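Local coordinates for DltD domain-containing protein (Beauveria bassiana, PDB 7D78) that is a thioesterase of the alpha/beta-hydrolase fold that probably cyclises polyketide chains into medium-ring lactones, at residues A[28-33]-A[81-86]; A[34-39]-A[86-91]; A[104-109]-A[137-142]. All blocks are in the same frame, centred on the assembly; numbering follows the deposited sequence. Where two conformers were deposited one is given.

Contact 1: A[28-33]-A[81-86]; sequences QVVECK and NTYIYD
In the mixed beta-sheet of this alpha/beta hydrolase, Y83 of strand 81-86 reaches past strand 39-45 to meet V30 and C32 on the outermost strand, 28-33. These two strands are not neighbours in the sheet: strand 39-45 runs between them, pairing antiparallel with each. Their local axes lie 8.7 Å apart at closest approach and diverge by 66°, so a long side chain is needed to bridge them. Y83 has CG anti to its own backbone N (chi1 -174°), which carries the ring out to strand 28-33. Its hydroxyl donates to the main-chain carbonyl of V30, with OH 2.7 Å from V30 O, approaching from above the carbonyl plane, 42° out of it. That oxygen in turn lies at the ring edge. V30 crosses the ring obliquely, its CB 3.9 Å from Y83 CE1, while helix 103-118 supplies I113 and I117 as further neighbours of the tyrosine. A phenylalanine at Y83 would probably keep much of the apolar packing but leave V30 O without this donor and the ring without the bond that limits its swing. C32 adds a sulfur-aromatic contact beside the hydroxyl end, its SG 4.5 Å from the ring centroid and oblique to the ring, with Y83 CE2 the nearest ring carbon at 3.7 Å from C32 SG.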
loop_
_atom_site.group_PDB
_atom_site.type_symbol
_atom_site.label_atom_id
_atom_site.label_comp_id
_atom_site.label_asym_id
_atom_site.label_seq_id
_atom_site.Cartn_x
_atom_site.Cartn_y
_atom_site.Cartn_z
ATOM N N GLN A 28 -17.594 23.512 14.770
ATOM C CA GLN A 28 -16.997 23.035 16.006
ATOM C C GLN A 28 -15.826 22.128 15.665
ATOM O O GLN A 28 -15.792 21.521 14.593
ATOM C CB GLN A 28 -18.013 22.266 16.858
ATOM C CG GLN A 28 -19.185 23.118 17.300
ATOM C CD GLN A 28 -18.733 24.441 17.897
ATOM O OE1 GLN A 28 -17.996 24.473 18.888
ATOM N NE2 GLN A 28 -19.165 25.544 17.288
ATOM N N VAL A 29 -14.849 22.062 16.567
ATOM C CA VAL A 29 -13.745 21.130 16.391
ATOM C C VAL A 29 -14.244 19.729 16.712
ATOM O O VAL A 29 -14.878 19.504 17.746
ATOM C CB VAL A 29 -12.561 21.518 17.287
ATOM C CG1 VAL A 29 -11.528 20.408 17.289
ATOM C CG2 VAL A 29 -11.930 22.815 16.805
ATOM N N VAL A 30 -13.991 18.782 15.816
ATOM C CA VAL A 30 -14.400 17.402 16.026
ATOM C C VAL A 30 -13.195 16.510 15.748
ATOM O O VAL A 30 -12.529 16.661 14.717
ATOM C CB VAL A 30 -15.614 17.022 15.149
ATOM C CG1 VAL A 30 -15.724 15.501 14.980
ATOM C CG2 VAL A 30 -16.909 17.567 15.788
ATOM N N GLU A 31 -12.912 15.603 16.679
ATOM C CA GLU A 31 -11.778 14.693 16.608
ATOM C C GLU A 31 -12.274 13.272 16.393
ATOM O O GLU A 31 -13.274 12.864 16.991
ATOM C CB GLU A 31 -10.956 14.760 17.904
ATOM C CG GLU A 31 -10.602 16.183 18.288
ATOM C CD GLU A 31 -9.606 16.264 19.424
ATOM O OE1 GLU A 31 -9.600 15.350 20.271
ATOM O OE2 GLU A 31 -8.838 17.251 19.462
ATOM N N CYS A 32 -11.575 12.522 15.538
ATOM C CA CYS A 32 -11.906 11.126 15.261
ATOM C C CYS A 32 -10.689 10.269 15.584
ATOM O O CYS A 32 -9.573 10.597 15.165
ATOM C CB CYS A 32 -12.306 10.911 13.792
ATOM S SG CYS A 32 -13.547 12.036 13.105
ATOM N N LYS A 33 -10.903 9.180 16.320
ATOM C CA LYS A 33 -9.830 8.265 16.681
ATOM C C LYS A 33 -9.687 7.180 15.621
ATOM O O LYS A 33 -10.680 6.722 15.049
ATOM C CB LYS A 33 -10.096 7.606 18.038
ATOM C CG LYS A 33 -9.924 8.517 19.246
ATOM C CD LYS A 33 -9.563 7.720 20.492
ATOM C CE LYS A 33 -8.398 6.778 20.217
ATOM N NZ LYS A 33 -7.882 6.105 21.451
ATOM N N ASN A 81 -24.395 18.458 6.911
ATOM C CA ASN A 81 -23.255 18.385 7.824
ATOM C C ASN A 81 -21.996 18.233 6.987
ATOM O O ASN A 81 -21.965 17.431 6.054
ATOM C CB ASN A 81 -23.352 17.190 8.776
ATOM C CG ASN A 81 -24.547 17.238 9.704
ATOM O OD1 ASN A 81 -24.569 17.978 10.696
ATOM N ND2 ASN A 81 -25.516 16.382 9.431
ATOM N N THR A 82 -20.961 19.008 7.307
ATOM C CA THR A 82 -19.713 18.943 6.558
ATOM C C THR A 82 -18.538 18.855 7.522
ATOM O O THR A 82 -18.444 19.641 8.467
ATOM C CB THR A 82 -19.553 20.155 5.625
ATOM O OG1 THR A 82 -20.701 20.258 4.774
ATOM C CG2 THR A 82 -18.330 19.972 4.749
ATOM N N TYR A 83 -17.649 17.893 7.281
ATOM C CA TYR A 83 -16.432 17.706 8.068
ATOM C C TYR A 83 -15.233 17.898 7.152
ATOM O O TYR A 83 -15.055 17.134 6.199
ATOM C CB TYR A 83 -16.403 16.307 8.692
ATOM C CG TYR A 83 -15.258 16.030 9.660
ATOM C CD1 TYR A 83 -15.030 16.859 10.743
ATOM C CD2 TYR A 83 -14.440 14.902 9.511
ATOM C CE1 TYR A 83 -14.014 16.603 11.652
ATOM C CE2 TYR A 83 -13.419 14.624 10.424
ATOM C CZ TYR A 83 -13.207 15.489 11.493
ATOM O OH TYR A 83 -12.200 15.253 12.417
ATOM N N ILE A 84 -14.443 18.942 7.402
ATOM C CA ILE A 84 -13.127 19.099 6.789
ATOM C C ILE A 84 -12.092 18.751 7.846
ATOM O O ILE A 84 -12.194 19.207 8.991
ATOM C CB ILE A 84 -12.897 20.528 6.262
ATOM C CG1 ILE A 84 -14.192 21.188 5.794
ATOM C CG2 ILE A 84 -11.875 20.531 5.130
ATOM C CD1 ILE A 84 -13.975 22.636 5.422
ATOM N N TYR A 85 -11.095 17.953 7.478
ATOM C CA TYR A 85 -10.129 17.482 8.460
ATOM C C TYR A 85 -8.720 17.534 7.885
ATOM O O TYR A 85 -8.516 17.525 6.665
ATOM C CB TYR A 85 -10.461 16.043 8.938
ATOM C CG TYR A 85 -10.224 14.995 7.859
ATOM C CD1 TYR A 85 -11.192 14.734 6.897
ATOM C CD2 TYR A 85 -9.015 14.304 7.783
ATOM C CE1 TYR A 85 -10.970 13.797 5.884
ATOM C CE2 TYR A 85 -8.775 13.378 6.778
ATOM C CZ TYR A 85 -9.755 13.128 5.835
ATOM O OH TYR A 85 -9.515 12.205 4.859
ATOM N N ASP A 86 -7.748 17.623 8.796
ATOM C CA ASP A 86 -6.339 17.470 8.449
ATOM C C ASP A 86 -5.990 15.991 8.448
ATOM O O ASP A 86 -6.133 15.333 9.489
ATOM C CB ASP A 86 -5.445 18.207 9.443
ATOM C CG ASP A 86 -5.526 19.730 9.298
ATOM O OD1 ASP A 86 -5.787 20.211 8.179
ATOM O OD2 ASP A 86 -5.288 20.440 10.299
#

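Contact 2: A[34-39]-A[86-91]; sequences TIDGII and DPRSIG
D36 OD1 takes bonds from both sides of the contact: R88 NH2 donates to it at 3.2 Å from the facing loop, and the T34 hydroxyl, T34 OG1, donates at 2.6 Å from within its own turn. A weak bond from the backbone N of I38 to OD1 adds to the grip. The other carboxylate oxygen is met by the second terminal nitrogen, R88 NH1 standing 2.9 Å from D36 OD2 on its syn lone pair. The salt bridge is therefore end-on and two-pronged, but not coplanar: the carboxylate and guanidinium planes are 54° apart, and NH2 reaches OD1 from above the carboxylate plane. With CG of D36 between the backbone N and the carbonyl carbon (chi1 73°), the carboxylate is turned over the turn toward R88. This turn joins strands 28-33 and 39-45 as a beta hairpin of the type I plus G1 bulge kind; G37 N bonds to T34 O at 2.9 Å, T34 N bonds to I38 O at 3.0 Å, and G37 takes the positive phi of the bulge. Opposite, R88 leaves a type II turn from P87 to I90, closed by I90 N on P87 O at 3.1 Å. Its chain is extended to CD and then bends (chi3 -66°), swinging the guanidinium against the hairpin. I38 crosses it at about a right angle, laying CG2 over the centre of one guanidinium face, 4.1 Å from R88 CZ. R88 NH2 has a second anionic partner, D109 of helix 103-118, so the one guanidinium links two carboxylates.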
loop_
_atom_site.group_PDB
_atom_site.type_symbol
_atom_site.label_atom_id
_atom_site.label_comp_id
_atom_site.label_asym_id
_atom_site.label_seq_id
_atom_site.Cartn_x
_atom_site.Cartn_y
_atom_site.Cartn_z
ATOM N N THR A 34 -8.453 6.760 15.379
ATOM C CA THR A 34 -8.159 5.685 14.443
ATOM C C THR A 34 -7.900 4.405 15.222
ATOM O O THR A 34 -7.700 4.428 16.439
ATOM C CB THR A 34 -6.938 6.029 13.591
ATOM O OG1 THR A 34 -5.804 6.151 14.460
ATOM C CG2 THR A 34 -7.161 7.338 12.840
ATOM N N ILE A 35 -7.876 3.273 14.510
ATOM C CA ILE A 35 -7.681 2.012 15.229
ATOM C C ILE A 35 -6.297 1.919 15.876
ATOM O O ILE A 35 -6.136 1.195 16.867
ATOM C CB ILE A 35 -7.944 0.789 14.327
ATOM C CG1 ILE A 35 -6.952 0.739 13.159
ATOM C CG2 ILE A 35 -9.395 0.797 13.827
ATOM C CD1 ILE A 35 -7.061 -0.540 12.366
ATOM N N ASP A 36 -5.293 2.649 15.384
ATOM C CA ASP A 36 -3.997 2.645 16.062
ATOM C C ASP A 36 -3.862 3.756 17.109
ATOM O O ASP A 36 -2.782 3.924 17.688
ATOM C CB ASP A 36 -2.842 2.699 15.035
ATOM C CG ASP A 36 -2.681 4.063 14.360
ATOM O OD1 ASP A 36 -3.539 4.953 14.513
ATOM O OD2 ASP A 36 -1.670 4.246 13.650
ATOM N N GLY A 37 -4.926 4.502 17.384
ATOM C CA GLY A 37 -4.919 5.457 18.483
ATOM C C GLY A 37 -4.536 6.885 18.129
ATOM O O GLY A 37 -4.423 7.721 19.031
ATOM N N ILE A 38 -4.326 7.187 16.867
ATOM C CA ILE A 38 -4.022 8.541 16.403
ATOM C C ILE A 38 -5.318 9.346 16.393
ATOM O O ILE A 38 -6.405 8.792 16.184
ATOM C CB ILE A 38 -3.361 8.453 15.003
ATOM C CG1 ILE A 38 -1.840 8.537 15.117
ATOM C CG2 ILE A 38 -3.875 9.494 14.018
ATOM C CD1 ILE A 38 -1.260 7.506 16.038
ATOM N N ILE A 39 -5.225 10.646 16.671
ATOM C CA ILE A 39 -6.383 11.539 16.637
ATOM C C ILE A 39 -6.333 12.367 15.360
ATOM O O ILE A 39 -5.367 13.101 15.130
ATOM C CB ILE A 39 -6.420 12.465 17.863
ATOM C CG1 ILE A 39 -6.322 11.665 19.159
ATOM C CG2 ILE A 39 -7.673 13.343 17.829
ATOM C CD1 ILE A 39 -7.618 11.153 19.645
ATOM N N ASP A 86 -7.748 17.623 8.796
ATOM C CA ASP A 86 -6.339 17.470 8.449
ATOM C C ASP A 86 -5.990 15.991 8.448
ATOM O O ASP A 86 -6.133 15.333 9.489
ATOM C CB ASP A 86 -5.445 18.207 9.443
ATOM C CG ASP A 86 -5.526 19.730 9.298
ATOM O OD1 ASP A 86 -5.787 20.211 8.179
ATOM O OD2 ASP A 86 -5.288 20.440 10.299
ATOM N N PRO A 87 -5.537 15.424 7.333
ATOM C CA PRO A 87 -5.187 14.000 7.337
ATOM C C PRO A 87 -4.022 13.711 8.276
ATOM O O PRO A 87 -3.337 14.602 8.780
ATOM C CB PRO A 87 -4.814 13.712 5.872
ATOM C CG PRO A 87 -5.479 14.835 5.077
ATOM C CD PRO A 87 -5.374 16.032 6.000
ATOM N N ARG A 88 -3.802 12.416 8.491
ATOM C CA ARG A 88 -2.738 11.929 9.363
ATOM C C ARG A 88 -1.398 12.604 9.076
ATOM O O ARG A 88 -0.980 12.713 7.920
ATOM C CB ARG A 88 -2.609 10.415 9.184
ATOM C CG ARG A 88 -1.493 9.795 10.032
ATOM C CD ARG A 88 -1.362 8.323 9.730
ATOM N NE ARG A 88 -2.546 7.580 10.144
ATOM C CZ ARG A 88 -2.577 6.760 11.188
ATOM N NH1 ARG A 88 -1.493 6.593 11.924
ATOM N NH2 ARG A 88 -3.692 6.112 11.495
ATOM N N SER A 89 -0.744 13.077 10.146
ATOM C CA SER A 89 0.588 13.690 10.180
ATOM C C SER A 89 0.629 15.087 9.571
ATOM O O SER A 89 1.728 15.624 9.361
ATOM C CB SER A 89 1.654 12.807 9.503
ATOM O OG SER A 89 1.678 13.037 8.108
ATOM N N ILE A 90 -0.531 15.698 9.308
ATOM C CA ILE A 90 -0.644 17.001 8.666
ATOM C C ILE A 90 -1.398 17.952 9.595
ATOM O O ILE A 90 -2.368 17.555 10.246
ATOM C CB ILE A 90 -1.376 16.876 7.311
ATOM C CG1 ILE A 90 -0.553 16.019 6.347
ATOM C CG2 ILE A 90 -1.713 18.250 6.733
ATOM C CD1 ILE A 90 -1.300 15.618 5.087
ATOM N N GLY A 91 -0.947 19.204 9.651
ATOM C CA GLY A 91 -1.738 20.240 10.292
ATOM C C GLY A 91 -1.969 19.925 11.753
ATOM O O GLY A 91 -1.034 19.623 12.503
#

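Contact 3: A[104-109]-A[137-142]; sequences LQQAED and GTVSAC
Close apolar packing of two helices joins 104-109 to 137-142, in the buried layer where helices 103-118 and 135-146 of the alpha/beta-hydrolase fold meet. The evidence is in the spacing: the local axes approach to 8.3 Å and cross at -58°, and the CA atoms of A107 and V139 are 5.5 Å apart. The close approach is consistent with the small side chains of A107 and C142 facing each other. A107 CB abuts C142 CB at 3.9 Å, two beta carbons meeting with nothing bulkier between them. V139 supplies the other half of the contact. Its CG1, anti to the backbone N (chi1 165°), presses against the first helix, 3.7 Å from Q106 CB and 3.8 Å from A107 N, while its CG2 lies 3.7 Å from Q106 OE1. Q106 extends past the valine at about a right angle, so its aliphatic base, rather than only its amide, forms part of the wall. V139 also touches P103 and L110 of helix 103-118, and it reaches residues of what is probably the nucleophile elbow, at the start of helix 135-146. Q105, whose CB points away from helix 135-146, donates from NE2 to D109 OD1 at 2.9 Å, an oxygen that also pairs with R88. W244 of the second subunit packs on both A107 and C142, and E108 forms salt bridges with K241 and R179 of that subunit, so the helix pair also helps to build the dimer interface. Because every touching pair has a carbon on at least one side and no hydrogen bond is found between the two segments, the fit probably rests on shape matching and the exclusion of water.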
loop_
_atom_site.group_PDB
_atom_site.type_symbol
_atom_site.label_atom_id
_atom_site.label_comp_id
_atom_site.label_asym_id
_atom_site.label_seq_id
_atom_site.Cartn_x
_atom_site.Cartn_y
_atom_site.Cartn_z
ATOM N N LEU A 104 -2.709 5.237 1.179
ATOM C CA LEU A 104 -3.465 4.072 1.638
ATOM C C LEU A 104 -3.794 4.167 3.127
ATOM O O LEU A 104 -4.850 3.693 3.555
ATOM C CB LEU A 104 -2.690 2.783 1.329
ATOM C CG LEU A 104 -2.487 2.486 -0.168
ATOM C CD1 LEU A 104 -1.679 1.206 -0.354
ATOM C CD2 LEU A 104 -3.822 2.384 -0.905
ATOM N N GLN A 105 -2.915 4.776 3.933
ATOM C CA GLN A 105 -3.268 5.006 5.332
ATOM C C GLN A 105 -4.370 6.049 5.452
ATOM O O GLN A 105 -5.265 5.919 6.296
ATOM C CB GLN A 105 -2.050 5.448 6.148
ATOM C CG GLN A 105 -2.378 5.472 7.644
ATOM C CD GLN A 105 -2.928 4.127 8.128
ATOM O OE1 GLN A 105 -2.242 3.108 8.048
ATOM N NE2 GLN A 105 -4.173 4.119 8.622
ATOM N N GLN A 106 -4.314 7.097 4.625
ATOM C CA GLN A 106 -5.394 8.080 4.609
ATOM C C GLN A 106 -6.716 7.431 4.223
ATOM O O GLN A 106 -7.768 7.772 4.780
ATOM C CB GLN A 106 -5.062 9.221 3.639
ATOM C CG GLN A 106 -4.013 10.183 4.163
ATOM C CD GLN A 106 -3.838 11.395 3.263
ATOM O OE1 GLN A 106 -4.701 11.700 2.444
ATOM N NE2 GLN A 106 -2.724 12.094 3.417
ATOM N N ALA A 107 -6.682 6.483 3.278
ATOM C CA ALA A 107 -7.899 5.766 2.892
ATOM C C ALA A 107 -8.473 4.970 4.061
ATOM O O ALA A 107 -9.688 4.991 4.306
ATOM C CB ALA A 107 -7.615 4.843 1.704
ATOM N N GLU A 108 -7.619 4.250 4.796
ATOM C CA GLU A 108 -8.120 3.492 5.943
ATOM C C GLU A 108 -8.577 4.426 7.065
ATOM O O GLU A 108 -9.588 4.158 7.735
ATOM C CB GLU A 108 -7.045 2.523 6.456
ATOM C CG GLU A 108 -6.761 1.345 5.536
ATOM C CD GLU A 108 -5.740 0.379 6.124
ATOM O OE1 GLU A 108 -5.819 0.092 7.328
ATOM O OE2 GLU A 108 -4.861 -0.099 5.373
ATOM N N ASP A 109 -7.845 5.518 7.291
ATOM C CA ASP A 109 -8.267 6.500 8.292
ATOM C C ASP A 109 -9.684 6.984 8.022
ATOM O O ASP A 109 -10.452 7.234 8.964
ATOM C CB ASP A 109 -7.309 7.698 8.316
ATOM C CG ASP A 109 -5.966 7.383 8.960
ATOM O OD1 ASP A 109 -5.824 6.309 9.578
ATOM O OD2 ASP A 109 -5.040 8.228 8.834
ATOM N N GLY A 137 -9.216 13.573 -3.573
ATOM C CA GLY A 137 -10.262 12.893 -4.323
ATOM C C GLY A 137 -9.900 11.452 -4.627
ATOM O O GLY A 137 -10.746 10.553 -4.546
ATOM N N THR A 138 -8.629 11.211 -4.965
ATOM C CA THR A 138 -8.180 9.852 -5.248
ATOM C C THR A 138 -8.177 9.009 -3.977
ATOM O O THR A 138 -8.590 7.845 -3.996
ATOM C CB THR A 138 -6.791 9.906 -5.891
ATOM O OG1 THR A 138 -6.808 10.858 -6.962
ATOM C CG2 THR A 138 -6.373 8.543 -6.441
ATOM N N VAL A 139 -7.733 9.593 -2.863
ATOM C CA VAL A 139 -7.784 8.913 -1.568
ATOM C C VAL A 139 -9.223 8.547 -1.227
ATOM O O VAL A 139 -9.507 7.438 -0.751
ATOM C CB VAL A 139 -7.163 9.808 -0.474
ATOM C CG1 VAL A 139 -7.539 9.295 0.927
ATOM C CG2 VAL A 139 -5.646 9.888 -0.625
ATOM N N SER A 140 -10.153 9.481 -1.459
ATOM C CA SER A 140 -11.548 9.231 -1.121
ATOM C C SER A 140 -12.112 8.064 -1.927
ATOM O O SER A 140 -12.920 7.281 -1.418
ATOM C CB SER A 140 -12.390 10.493 -1.359
ATOM O OG SER A 140 -11.969 11.582 -0.555
ATOM N N ALA A 141 -11.708 7.941 -3.188
ATOM C CA ALA A 141 -12.178 6.825 -4.003
ATOM C C ALA A 141 -11.731 5.490 -3.418
ATOM O O ALA A 141 -12.499 4.523 -3.416
ATOM C CB ALA A 141 -11.672 6.966 -5.431
ATOM N N CYS A 142 -10.485 5.415 -2.940
ATOM C CA CYS A 142 -9.994 4.173 -2.348
ATOM C C CYS A 142 -10.790 3.813 -1.103
ATOM O O CYS A 142 -11.123 2.640 -0.892
ATOM C CB CYS A 142 -8.502 4.289 -2.010
ATOM S SG CYS A 142 -7.453 4.634 -3.445
#

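Overall arrangement
The three contacts lead from the edge of the sheet through the loops to the helix pair, with centres 12 Å apart for contacts 1 and 2, 13 Å for contacts 2 and 3, and 16 Å for contacts 1 and 3. Contacts 1 and 2 share D86 and alternate along the chain; they touch where K33 CG lies 3.5 Å from I39 CD1. Contact 2 joins contact 3 through a salt bridge, R88 NH2 to D109 OD1 at 2.9 Å, whereas contacts 1 and 3 stay about 5 Å apart at their nearest atoms. In contact 3, V139 touches the probable nucleophile elbow, which leads into helix 135-146; contacts 2 and 3 also touch the second subunit.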